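Local coordinates for protein allantoicase (PDB 1O59) that hydrolyses allantoate to (S)-ureidoglycolate and urea, a step of allantoin degradation that lets yeast use purines as a secondary nitrogen source, at residues N32-I38 and F190-V196; T64-R68 and W79-W83; S126-D132 and R145-E151. Residues are numbered along the deposited sequence.

Contact 1: residues N32-I38 and F190-V196; sequences NKAVDVI and FRLYGRV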
loop_
_atom_site.group_PDB
_atom_site.type_symbol
_atom_site.label_atom_id
_atom_site.label_comp_id
_atom_site.label_asym_id
_atom_site.label_seq_id
_atom_site.Cartn_x
_atom_site.Cartn_y
_atom_site.Cartn_z
ATOM N N ASN A 32 3.617 -12.403 -3.892
ATOM C CA ASN A 32 4.775 -11.542 -4.009
ATOM C C ASN A 32 4.957 -10.622 -2.809
ATOM O O ASN A 32 5.914 -9.870 -2.775
ATOM C CB ASN A 32 4.726 -10.740 -5.329
ATOM C CG ASN A 32 4.942 -11.611 -6.562
ATOM O OD1 ASN A 32 6.079 -11.872 -6.978
ATOM N ND2 ASN A 32 3.850 -12.055 -7.153
ATOM N N LYS A 33 4.049 -10.695 -1.837
ATOM C CA LYS A 33 4.168 -9.953 -0.580
ATOM C C LYS A 33 4.328 -8.452 -0.826
ATOM O O LYS A 33 5.097 -7.773 -0.133
ATOM C CB LYS A 33 5.348 -10.485 0.258
ATOM C CG LYS A 33 5.476 -12.031 0.319
ATOM C CD LYS A 33 4.214 -12.754 0.862
ATOM C CE LYS A 33 4.401 -14.298 0.867
ATOM N NZ LYS A 33 3.380 -14.998 1.694
ATOM N N ALA A 34 3.597 -7.934 -1.801
ATOM C CA ALA A 34 3.816 -6.580 -2.257
ATOM C C ALA A 34 2.776 -5.598 -1.752
ATOM O O ALA A 34 1.651 -5.975 -1.394
ATOM C CB ALA A 34 3.835 -6.550 -3.743
ATOM N N VAL A 35 3.173 -4.323 -1.779
ATOM C CA VAL A 35 2.357 -3.184 -1.359
ATOM C C VAL A 35 2.552 -2.034 -2.351
ATOM O O VAL A 35 3.498 -2.050 -3.136
ATOM C CB VAL A 35 2.760 -2.703 0.050
ATOM C CG1 VAL A 35 2.547 -3.813 1.094
ATOM C CG2 VAL A 35 4.229 -2.212 0.062
ATOM N N ASP A 36 1.661 -1.046 -2.302
ATOM C CA ASP A 36 1.793 0.184 -3.109
ATOM C C ASP A 36 2.863 1.107 -2.513
ATOM O O ASP A 36 2.610 1.917 -1.583
ATOM C CB ASP A 36 0.449 0.890 -3.231
ATOM C CG ASP A 36 0.533 2.209 -3.971
ATOM O OD1 ASP A 36 1.494 2.383 -4.769
ATOM O OD2 ASP A 36 -0.337 3.118 -3.810
ATOM N N VAL A 37 4.069 0.982 -3.069
ATOM C CA VAL A 37 5.231 1.626 -2.499
ATOM C C VAL A 37 5.302 3.117 -2.838
ATOM O O VAL A 37 6.168 3.811 -2.306
ATOM C CB VAL A 37 6.539 0.934 -2.940
ATOM C CG1 VAL A 37 6.608 -0.506 -2.414
ATOM C CG2 VAL A 37 6.690 0.979 -4.482
ATOM N N ILE A 38 4.429 3.587 -3.744
ATOM C CA ILE A 38 4.347 5.011 -4.096
ATOM C C ILE A 38 3.137 5.735 -3.516
ATOM O O ILE A 38 3.005 6.949 -3.715
ATOM C CB ILE A 38 4.378 5.243 -5.620
ATOM C CG1 ILE A 38 3.136 4.647 -6.297
ATOM C CG2 ILE A 38 5.653 4.669 -6.186
ATOM C CD1 ILE A 38 3.114 4.782 -7.800
ATOM N N PHE A 190 -2.396 6.144 -9.833
ATOM C CA PHE A 190 -1.268 5.244 -10.159
ATOM C C PHE A 190 -0.759 4.514 -8.924
ATOM O O PHE A 190 -0.225 5.138 -8.012
ATOM C CB PHE A 190 -0.145 6.039 -10.825
ATOM C CG PHE A 190 1.119 5.242 -11.125
ATOM C CD1 PHE A 190 1.064 3.904 -11.584
ATOM C CD2 PHE A 190 2.370 5.852 -10.996
ATOM C CE1 PHE A 190 2.232 3.192 -11.871
ATOM C CE2 PHE A 190 3.534 5.154 -11.311
ATOM C CZ PHE A 190 3.462 3.820 -11.747
ATOM N N ARG A 191 -0.960 3.199 -8.889
ATOM C CA ARG A 191 -0.431 2.345 -7.825
ATOM C C ARG A 191 0.732 1.522 -8.373
ATOM O O ARG A 191 0.624 0.972 -9.445
ATOM C CB ARG A 191 -1.512 1.356 -7.356
ATOM C CG ARG A 191 -2.895 1.929 -7.096
ATOM C CD ARG A 191 -2.900 3.128 -6.181
ATOM N NE ARG A 191 -4.238 3.592 -5.771
ATOM C CZ ARG A 191 -4.443 4.754 -5.137
ATOM N NH1 ARG A 191 -3.415 5.571 -4.910
ATOM N NH2 ARG A 191 -5.664 5.119 -4.754
ATOM N N LEU A 192 1.829 1.411 -7.645
ATOM C CA LEU A 192 2.900 0.509 -8.064
ATOM C C LEU A 192 3.284 -0.477 -6.941
ATOM O O LEU A 192 3.735 -0.074 -5.856
ATOM C CB LEU A 192 4.130 1.283 -8.578
ATOM C CG LEU A 192 5.078 0.384 -9.383
ATOM C CD1 LEU A 192 4.550 0.047 -10.796
ATOM C CD2 LEU A 192 6.426 1.015 -9.470
ATOM N N TYR A 193 3.086 -1.770 -7.214
ATOM C CA TYR A 193 3.294 -2.801 -6.194
ATOM C C TYR A 193 4.706 -3.356 -6.181
ATOM O O TYR A 193 5.206 -3.835 -7.224
ATOM C CB TYR A 193 2.232 -3.936 -6.306
ATOM C CG TYR A 193 0.848 -3.357 -6.160
ATOM C CD1 TYR A 193 0.440 -2.832 -4.935
ATOM C CD2 TYR A 193 -0.024 -3.264 -7.247
ATOM C CE1 TYR A 193 -0.809 -2.251 -4.778
ATOM C CE2 TYR A 193 -1.269 -2.686 -7.100
ATOM C CZ TYR A 193 -1.654 -2.179 -5.849
ATOM O OH TYR A 193 -2.859 -1.575 -5.648
ATOM N N GLY A 194 5.334 -3.322 -5.006
ATOM C CA GLY A 194 6.665 -3.912 -4.863
ATOM C C GLY A 194 6.910 -4.613 -3.533
ATOM O O GLY A 194 6.245 -4.340 -2.552
ATOM N N ARG A 195 7.857 -5.541 -3.521
ATOM C CA ARG A 195 8.211 -6.267 -2.322
ATOM C C ARG A 195 9.242 -5.372 -1.687
ATOM O O ARG A 195 10.254 -5.084 -2.296
ATOM C CB ARG A 195 8.771 -7.671 -2.643
ATOM C CG ARG A 195 8.658 -8.679 -1.522
ATOM C CD ARG A 195 9.532 -8.402 -0.311
ATOM N NE ARG A 195 9.270 -9.388 0.736
ATOM C CZ ARG A 195 8.509 -9.201 1.807
ATOM N NH1 ARG A 195 7.932 -8.042 2.043
ATOM N NH2 ARG A 195 8.343 -10.202 2.661
ATOM N N VAL A 196 8.967 -4.917 -0.468
ATOM C CA VAL A 196 9.826 -3.971 0.206
ATOM C C VAL A 196 11.091 -4.661 0.657
ATOM O O VAL A 196 11.065 -5.796 1.120
ATOM C CB VAL A 196 9.112 -3.299 1.421
ATOM C CG1 VAL A 196 10.069 -2.377 2.187
ATOM C CG2 VAL A 196 7.896 -2.542 0.972
HETATM O O HOH W 1 6.551 -5.678 0.900
HETATM O O HOH W 2 -0.673 5.449 -5.136
#
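Ile38, Asp36 and Leu192 bury the most surface here. Ile38 CD1 sits over one face of the Phe190 ring, 3.7 Å from its centroid, in a CH-pi contact. Ile38 CD1 also lies 3.7 Å from Leu192 CB. Asp36 works through its carboxylate: OD1 accepts a hydrogen bond from Leu192 N (3.1 Å). Asp36 OD2 shares a water with Phe190 O and Arg191 NH1; Arg191 NH1 also bonds Gln62 O. Leu192 O receives Val37 N at 3.0 Å. Next to this, a short antiparallel ladder forms. Val35 and Gly194 are a hydrogen-bonded pair, with Val35 N to Gly194 O at 3.2 Å and Gly194 N to Val35 O at 2.9 Å. Asp36 and Tyr193 make the non-hydrogen-bonded pair beside it. Just after helix 21-31, strand 35-36 thus joins strand 186-196 in the six-stranded antiparallel sheet of the first half of the chain. Ala34 and Tyr193 pack on that helix at Ile28. Leu192 touches Ile107 of strand 105-113, while Ile38, Phe190 and Leu192 meet Ile177 of strand 176-182.

Contact 2: residues T64-R68 and W79-W83; sequences TAPIR and WYDGW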
loop_
_atom_site.group_PDB
_atom_site.type_symbol
_atom_site.label_atom_id
_atom_site.label_comp_id
_atom_site.label_asym_id
_atom_site.label_seq_id
_atom_site.Cartn_x
_atom_site.Cartn_y
_atom_site.Cartn_z
ATOM N N THR A 64 -7.463 7.634 -1.586
ATOM C CA THR A 64 -8.887 7.609 -1.879
ATOM C C THR A 64 -9.138 7.067 -3.278
ATOM O O THR A 64 -8.257 7.074 -4.142
ATOM C CB THR A 64 -9.425 9.034 -1.829
ATOM O OG1 THR A 64 -8.532 9.888 -2.551
ATOM C CG2 THR A 64 -9.343 9.619 -0.440
ATOM N N ALA A 65 -10.347 6.596 -3.507
ATOM C CA ALA A 65 -10.756 6.264 -4.862
ATOM C C ALA A 65 -11.159 7.576 -5.478
ATOM O O ALA A 65 -11.623 8.460 -4.753
ATOM C CB ALA A 65 -11.917 5.257 -4.881
ATOM N N PRO A 66 -10.983 7.720 -6.787
ATOM C CA PRO A 66 -11.284 8.976 -7.453
ATOM C C PRO A 66 -12.789 9.235 -7.549
ATOM O O PRO A 66 -13.594 8.292 -7.584
ATOM C CB PRO A 66 -10.659 8.817 -8.839
ATOM C CG PRO A 66 -10.190 7.420 -8.950
ATOM C CD PRO A 66 -10.514 6.687 -7.727
ATOM N N ILE A 67 -13.135 10.525 -7.563
ATOM C CA ILE A 67 -14.532 10.997 -7.552
ATOM C C ILE A 67 -14.778 12.024 -8.650
ATOM O O ILE A 67 -13.832 12.609 -9.181
ATOM C CB ILE A 67 -14.904 11.613 -6.177
ATOM C CG1 ILE A 67 -13.896 12.696 -5.776
ATOM C CG2 ILE A 67 -14.973 10.543 -5.110
ATOM C CD1 ILE A 67 -14.390 13.618 -4.680
ATOM N N ARG A 68 -16.049 12.262 -8.977
ATOM C CA ARG A 68 -16.350 13.187 -10.059
ATOM C C ARG A 68 -16.243 14.659 -9.638
ATOM O O ARG A 68 -15.393 15.392 -10.182
ATOM C CB ARG A 68 -17.667 12.866 -10.777
ATOM C CG ARG A 68 -17.726 13.384 -12.260
ATOM C CD ARG A 68 -16.338 13.780 -12.864
ATOM N NE ARG A 68 -16.317 14.324 -14.231
ATOM C CZ ARG A 68 -16.292 15.635 -14.563
ATOM N NH1 ARG A 68 -16.227 15.984 -15.856
ATOM N NH2 ARG A 68 -16.341 16.600 -13.633
ATOM N N TRP A 79 -12.041 21.285 -11.753
ATOM C CA TRP A 79 -11.543 20.179 -10.912
ATOM C C TRP A 79 -11.595 18.840 -11.654
ATOM O O TRP A 79 -12.553 18.526 -12.378
ATOM C CB TRP A 79 -12.333 20.071 -9.599
ATOM C CG TRP A 79 -12.204 18.719 -8.839
ATOM C CD1 TRP A 79 -13.112 17.650 -8.834
ATOM C CD2 TRP A 79 -11.134 18.319 -7.967
ATOM N NE1 TRP A 79 -12.656 16.632 -8.027
ATOM C CE2 TRP A 79 -11.450 17.008 -7.476
ATOM C CE3 TRP A 79 -9.927 18.926 -7.554
ATOM C CZ2 TRP A 79 -10.594 16.307 -6.589
ATOM C CZ3 TRP A 79 -9.081 18.230 -6.691
ATOM C CH2 TRP A 79 -9.418 16.936 -6.212
ATOM N N TYR A 80 -10.536 18.062 -11.466
ATOM C CA TYR A 80 -10.504 16.652 -11.848
ATOM C C TYR A 80 -9.653 15.943 -10.810
ATOM O O TYR A 80 -8.592 16.457 -10.401
ATOM C CB TYR A 80 -9.848 16.517 -13.193
ATOM C CG TYR A 80 -10.697 16.062 -14.348
ATOM C CD1 TYR A 80 -11.008 16.946 -15.400
ATOM C CD2 TYR A 80 -11.108 14.716 -14.459
ATOM C CE1 TYR A 80 -11.737 16.497 -16.527
ATOM C CE2 TYR A 80 -11.846 14.268 -15.558
ATOM C CZ TYR A 80 -12.155 15.156 -16.593
ATOM O OH TYR A 80 -12.868 14.715 -17.691
ATOM N N ASP A 81 -10.108 14.768 -10.389
ATOM C CA ASP A 81 -9.437 14.023 -9.346
ATOM C C ASP A 81 -8.399 13.156 -10.017
ATOM O O ASP A 81 -8.613 11.961 -10.296
ATOM C CB ASP A 81 -10.444 13.201 -8.569
ATOM C CG ASP A 81 -9.864 12.603 -7.310
ATOM O OD1 ASP A 81 -8.614 12.628 -7.113
ATOM O OD2 ASP A 81 -10.608 12.082 -6.456
ATOM N N GLY A 82 -7.278 13.793 -10.318
ATOM C CA GLY A 82 -6.288 13.187 -11.177
ATOM C C GLY A 82 -5.200 14.090 -11.666
ATOM O O GLY A 82 -5.141 15.279 -11.342
ATOM N N TRP A 83 -4.327 13.506 -12.455
ATOM C CA TRP A 83 -3.279 14.237 -13.139
ATOM C C TRP A 83 -3.726 14.444 -14.577
ATOM O O TRP A 83 -4.078 13.471 -15.249
ATOM C CB TRP A 83 -1.998 13.415 -13.125
ATOM C CG TRP A 83 -0.858 14.021 -13.870
ATOM C CD1 TRP A 83 -0.500 15.327 -13.879
ATOM C CD2 TRP A 83 0.072 13.342 -14.693
ATOM N NE1 TRP A 83 0.606 15.514 -14.659
ATOM C CE2 TRP A 83 0.991 14.303 -15.171
ATOM C CE3 TRP A 83 0.241 11.994 -15.079
ATOM C CZ2 TRP A 83 2.085 13.968 -16.023
ATOM C CZ3 TRP A 83 1.331 11.654 -15.927
ATOM C CH2 TRP A 83 2.230 12.644 -16.391
HETATM O O HOH W 3 -12.486 13.545 -11.449
#
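Asp81 is the centre of this contact between two irregular segments. Its side chain is in the t rotamer and its CA-to-CB bond points toward 64-68. This brings Asp81 OD2 to 3.2 Å from Ile67 N, as a hydrogen bond, and to 3.3 Å from Pro66 CA. Asp81 is also the centre of an inverse gamma turn. A water accepts from Asp81 N (2.9 Å) and donates to Ile67 O (2.8 Å). Ile67 has chi1 p, and its CG1 lies 3.4 Å from Asp81 OD2. The Arg68 CA-to-CB bond points away from 79-83 and chi2, near 16°, lies between the usual wells, but the side-chain end comes back to Tyr80. The guanidinium lies over the ring face, with Arg68 CZ 5.0 Å from the centroid of the Tyr80 ring, in a cation-pi contact. Tyr80 chi1 is off-rotamer at -113°; its ring also stacks with Phe117, and its OH bonds Phe116 O. Trp79, chi1 t, brings CD1 to 3.5 Å from Arg68 O. This surface contact lies in the long connection from strand 45-49 to strand 83-84. Pro66 rests on Ala188 and Arg189 of strand 186-196, and Asp81 OD1 forms a salt bridge with Arg189.

Contact 3: residues S126-D132 and R145-E151; sequences SIEALYD and RWVEIVE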
loop_
_atom_site.group_PDB
_atom_site.type_symbol
_atom_site.label_atom_id
_atom_site.label_comp_id
_atom_site.label_asym_id
_atom_site.label_seq_id
_atom_site.Cartn_x
_atom_site.Cartn_y
_atom_site.Cartn_z
ATOM N N SER A 126 4.156 3.969 -19.987
ATOM C CA SER A 126 5.259 3.081 -19.629
ATOM C C SER A 126 5.784 3.519 -18.241
ATOM O O SER A 126 5.491 4.629 -17.762
ATOM C CB SER A 126 6.351 3.010 -20.725
ATOM O OG SER A 126 7.151 4.178 -20.827
ATOM N N ILE A 127 6.502 2.598 -17.590
ATOM C CA ILE A 127 7.097 2.852 -16.294
ATOM C C ILE A 127 8.571 2.483 -16.260
ATOM O O ILE A 127 8.990 1.420 -16.732
ATOM C CB ILE A 127 6.336 2.110 -15.194
ATOM C CG1 ILE A 127 4.822 2.356 -15.323
ATOM C CG2 ILE A 127 6.807 2.586 -13.804
ATOM C CD1 ILE A 127 3.960 1.405 -14.475
ATOM N N GLU A 128 9.347 3.409 -15.694
ATOM C CA GLU A 128 10.781 3.241 -15.434
ATOM C C GLU A 128 11.032 3.422 -13.954
ATOM O O GLU A 128 10.174 3.950 -13.216
ATOM C CB GLU A 128 11.578 4.269 -16.203
ATOM C CG GLU A 128 11.200 4.357 -17.679
ATOM C CD GLU A 128 12.126 5.246 -18.504
ATOM O OE1 GLU A 128 12.888 6.044 -17.935
ATOM O OE2 GLU A 128 12.075 5.165 -19.751
ATOM N N ALA A 129 12.194 2.947 -13.511
ATOM C CA ALA A 129 12.585 3.065 -12.107
ATOM C C ALA A 129 14.064 3.326 -11.970
ATOM O O ALA A 129 14.841 3.067 -12.871
ATOM C CB ALA A 129 12.197 1.815 -11.329
ATOM N N LEU A 130 14.443 3.882 -10.833
ATOM C CA LEU A 130 15.850 3.932 -10.469
ATOM C C LEU A 130 16.138 3.729 -8.975
ATOM O O LEU A 130 15.259 3.819 -8.108
ATOM C CB LEU A 130 16.518 5.212 -11.013
ATOM C CG LEU A 130 16.357 6.639 -10.451
ATOM C CD1 LEU A 130 16.902 6.828 -9.006
ATOM C CD2 LEU A 130 17.086 7.590 -11.412
ATOM N N TYR A 131 17.403 3.454 -8.718
ATOM C CA TYR A 131 17.922 3.244 -7.396
ATOM C C TYR A 131 18.861 4.393 -7.027
ATOM O O TYR A 131 19.928 4.553 -7.625
ATOM C CB TYR A 131 18.698 1.931 -7.333
ATOM C CG TYR A 131 19.161 1.651 -5.949
ATOM C CD1 TYR A 131 18.261 1.216 -5.000
ATOM C CD2 TYR A 131 20.482 1.852 -5.568
ATOM C CE1 TYR A 131 18.647 0.974 -3.707
ATOM C CE2 TYR A 131 20.887 1.602 -4.265
ATOM C CZ TYR A 131 19.949 1.166 -3.339
ATOM O OH TYR A 131 20.273 0.889 -2.040
ATOM N N ASP A 132 18.454 5.175 -6.029
ATOM C CA ASP A 132 19.244 6.292 -5.535
ATOM C C ASP A 132 19.527 6.146 -4.044
ATOM O O ASP A 132 18.671 5.748 -3.268
ATOM C CB ASP A 132 18.519 7.586 -5.831
ATOM C CG ASP A 132 19.189 8.776 -5.231
ATOM O OD1 ASP A 132 20.406 8.954 -5.441
ATOM O OD2 ASP A 132 18.551 9.595 -4.529
ATOM N N ARG A 145 20.279 6.669 -14.701
ATOM C CA ARG A 145 19.962 5.462 -13.940
ATOM C C ARG A 145 18.549 4.969 -14.147
ATOM O O ARG A 145 18.194 3.915 -13.622
ATOM C CB ARG A 145 20.210 5.685 -12.454
ATOM C CG ARG A 145 21.673 5.940 -12.134
ATOM C CD ARG A 145 21.937 6.462 -10.735
ATOM N NE ARG A 145 21.237 7.723 -10.504
ATOM C CZ ARG A 145 21.044 8.252 -9.317
ATOM N NH1 ARG A 145 21.502 7.653 -8.229
ATOM N NH2 ARG A 145 20.380 9.389 -9.211
ATOM N N TRP A 146 17.740 5.718 -14.895
ATOM C CA TRP A 146 16.401 5.246 -15.250
ATOM C C TRP A 146 16.420 3.956 -16.089
ATOM O O TRP A 146 17.091 3.859 -17.118
ATOM C CB TRP A 146 15.595 6.325 -15.972
ATOM C CG TRP A 146 15.173 7.445 -15.095
ATOM C CD1 TRP A 146 15.564 8.764 -15.179
ATOM C CD2 TRP A 146 14.281 7.366 -13.978
ATOM N NE1 TRP A 146 14.949 9.498 -14.194
ATOM C CE2 TRP A 146 14.157 8.669 -13.443
ATOM C CE3 TRP A 146 13.567 6.327 -13.374
ATOM C CZ2 TRP A 146 13.355 8.947 -12.330
ATOM C CZ3 TRP A 146 12.768 6.609 -12.280
ATOM C CH2 TRP A 146 12.671 7.907 -11.766
ATOM N N VAL A 147 15.631 2.994 -15.632
ATOM C CA VAL A 147 15.528 1.680 -16.224
ATOM C C VAL A 147 14.065 1.371 -16.430
ATOM O O VAL A 147 13.301 1.394 -15.486
ATOM C CB VAL A 147 16.108 0.607 -15.267
ATOM C CG1 VAL A 147 15.850 -0.792 -15.778
ATOM C CG2 VAL A 147 17.599 0.791 -15.117
ATOM N N GLU A 148 13.683 1.049 -17.656
ATOM C CA GLU A 148 12.306 0.629 -17.932
ATOM C C GLU A 148 11.941 -0.716 -17.280
ATOM O O GLU A 148 12.626 -1.720 -17.415
ATOM C CB GLU A 148 12.062 0.540 -19.436
ATOM C CG GLU A 148 10.612 0.282 -19.769
ATOM C CD GLU A 148 10.405 0.018 -21.241
ATOM O OE1 GLU A 148 10.010 0.966 -21.933
ATOM O OE2 GLU A 148 10.613 -1.136 -21.689
ATOM N N ILE A 149 10.828 -0.721 -16.579
ATOM C CA ILE A 149 10.378 -1.929 -15.895
ATOM C C ILE A 149 8.971 -2.357 -16.334
ATOM O O ILE A 149 8.603 -3.532 -16.181
ATOM C CB ILE A 149 10.455 -1.742 -14.369
ATOM C CG1 ILE A 149 9.662 -0.536 -13.925
ATOM C CG2 ILE A 149 11.901 -1.610 -13.920
ATOM C CD1 ILE A 149 9.381 -0.565 -12.476
ATOM N N VAL A 150 8.209 -1.422 -16.905
ATOM C CA VAL A 150 6.972 -1.765 -17.572
ATOM C C VAL A 150 6.922 -1.097 -18.917
ATOM O O VAL A 150 6.850 0.128 -19.010
ATOM C CB VAL A 150 5.766 -1.372 -16.739
ATOM C CG1 VAL A 150 4.475 -1.732 -17.469
ATOM C CG2 VAL A 150 5.850 -2.040 -15.336
ATOM N N GLU A 151 6.978 -1.930 -19.952
ATOM C CA GLU A 151 6.917 -1.507 -21.340
ATOM C C GLU A 151 5.607 -0.800 -21.659
ATOM O O GLU A 151 4.600 -0.984 -20.983
ATOM C CB GLU A 151 7.070 -2.716 -22.275
ATOM C CG GLU A 151 5.794 -3.569 -22.354
ATOM C CD GLU A 151 6.041 -5.062 -22.610
ATOM O OE1 GLU A 151 6.109 -5.511 -23.817
ATOM O OE2 GLU A 151 6.146 -5.786 -21.565
HETATM O O HOH W 4 9.934 3.517 -20.504
HETATM O O HOH W 5 19.333 2.523 -11.087
#
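Backbone donors and acceptors join these antiparallel strands. Ile127 N gives to Val150 O at 2.9 Å. Ile127 O takes two donors, Ile149 N at 2.8 Å and Val150 N at 3.0 Å. Further along, Ala129 N bonds Val147 O (2.7 Å), and Val147 N bonds Ala129 O (2.9 Å). A water spans Tyr131 N and Arg145 O. Another joins Ser126 OG, Glu128 OE2 and Glu148 OE1; Ser126 OG also bonds Tyr182, and Glu128 forms salt bridges with Lys178 and Lys180. Arg145 NH1 reaches Asp132 OD1 at 3.3 Å in a salt bridge, while its NH2 pairs with Asp143. Trp146 NE1 is satisfied by Val140 O. Leu130 CD2 lies over the five-membered ring of Trp146, 3.8 Å from its centroid, in a CH-pi contact. Ile149 and Val150 both face Ile127, which defines a classic beta bulge. The bulge shifts the register by one residue in an edge pair of the antiparallel five-stranded sheet of the first allantoicase repeat.

Overall arrangement
From the N terminus, the chain leaves helix 21-31 and enters 32-38, the first half of contact 1. That contact closes only at 190-196, so it spans a long loop of about 150 residues. Contacts 2 and 3 are both nested inside it, in series. Contact 2 closes a short loop, of which 70-78 are not modelled, between strands 45-49 and 83-84. Contact 3 then pairs strands 124-130 and 147-154. Contacts 2 and 3 do not touch; their nearest atoms are about 8 Å apart. Contact 1 touches both. Strand 186-196, in the six-stranded sheet, meets Thr64 in the surface loop of contact 2 through Arg191, and Ile127 in the five-stranded sheet of contact 3 through Phe190 and Leu192.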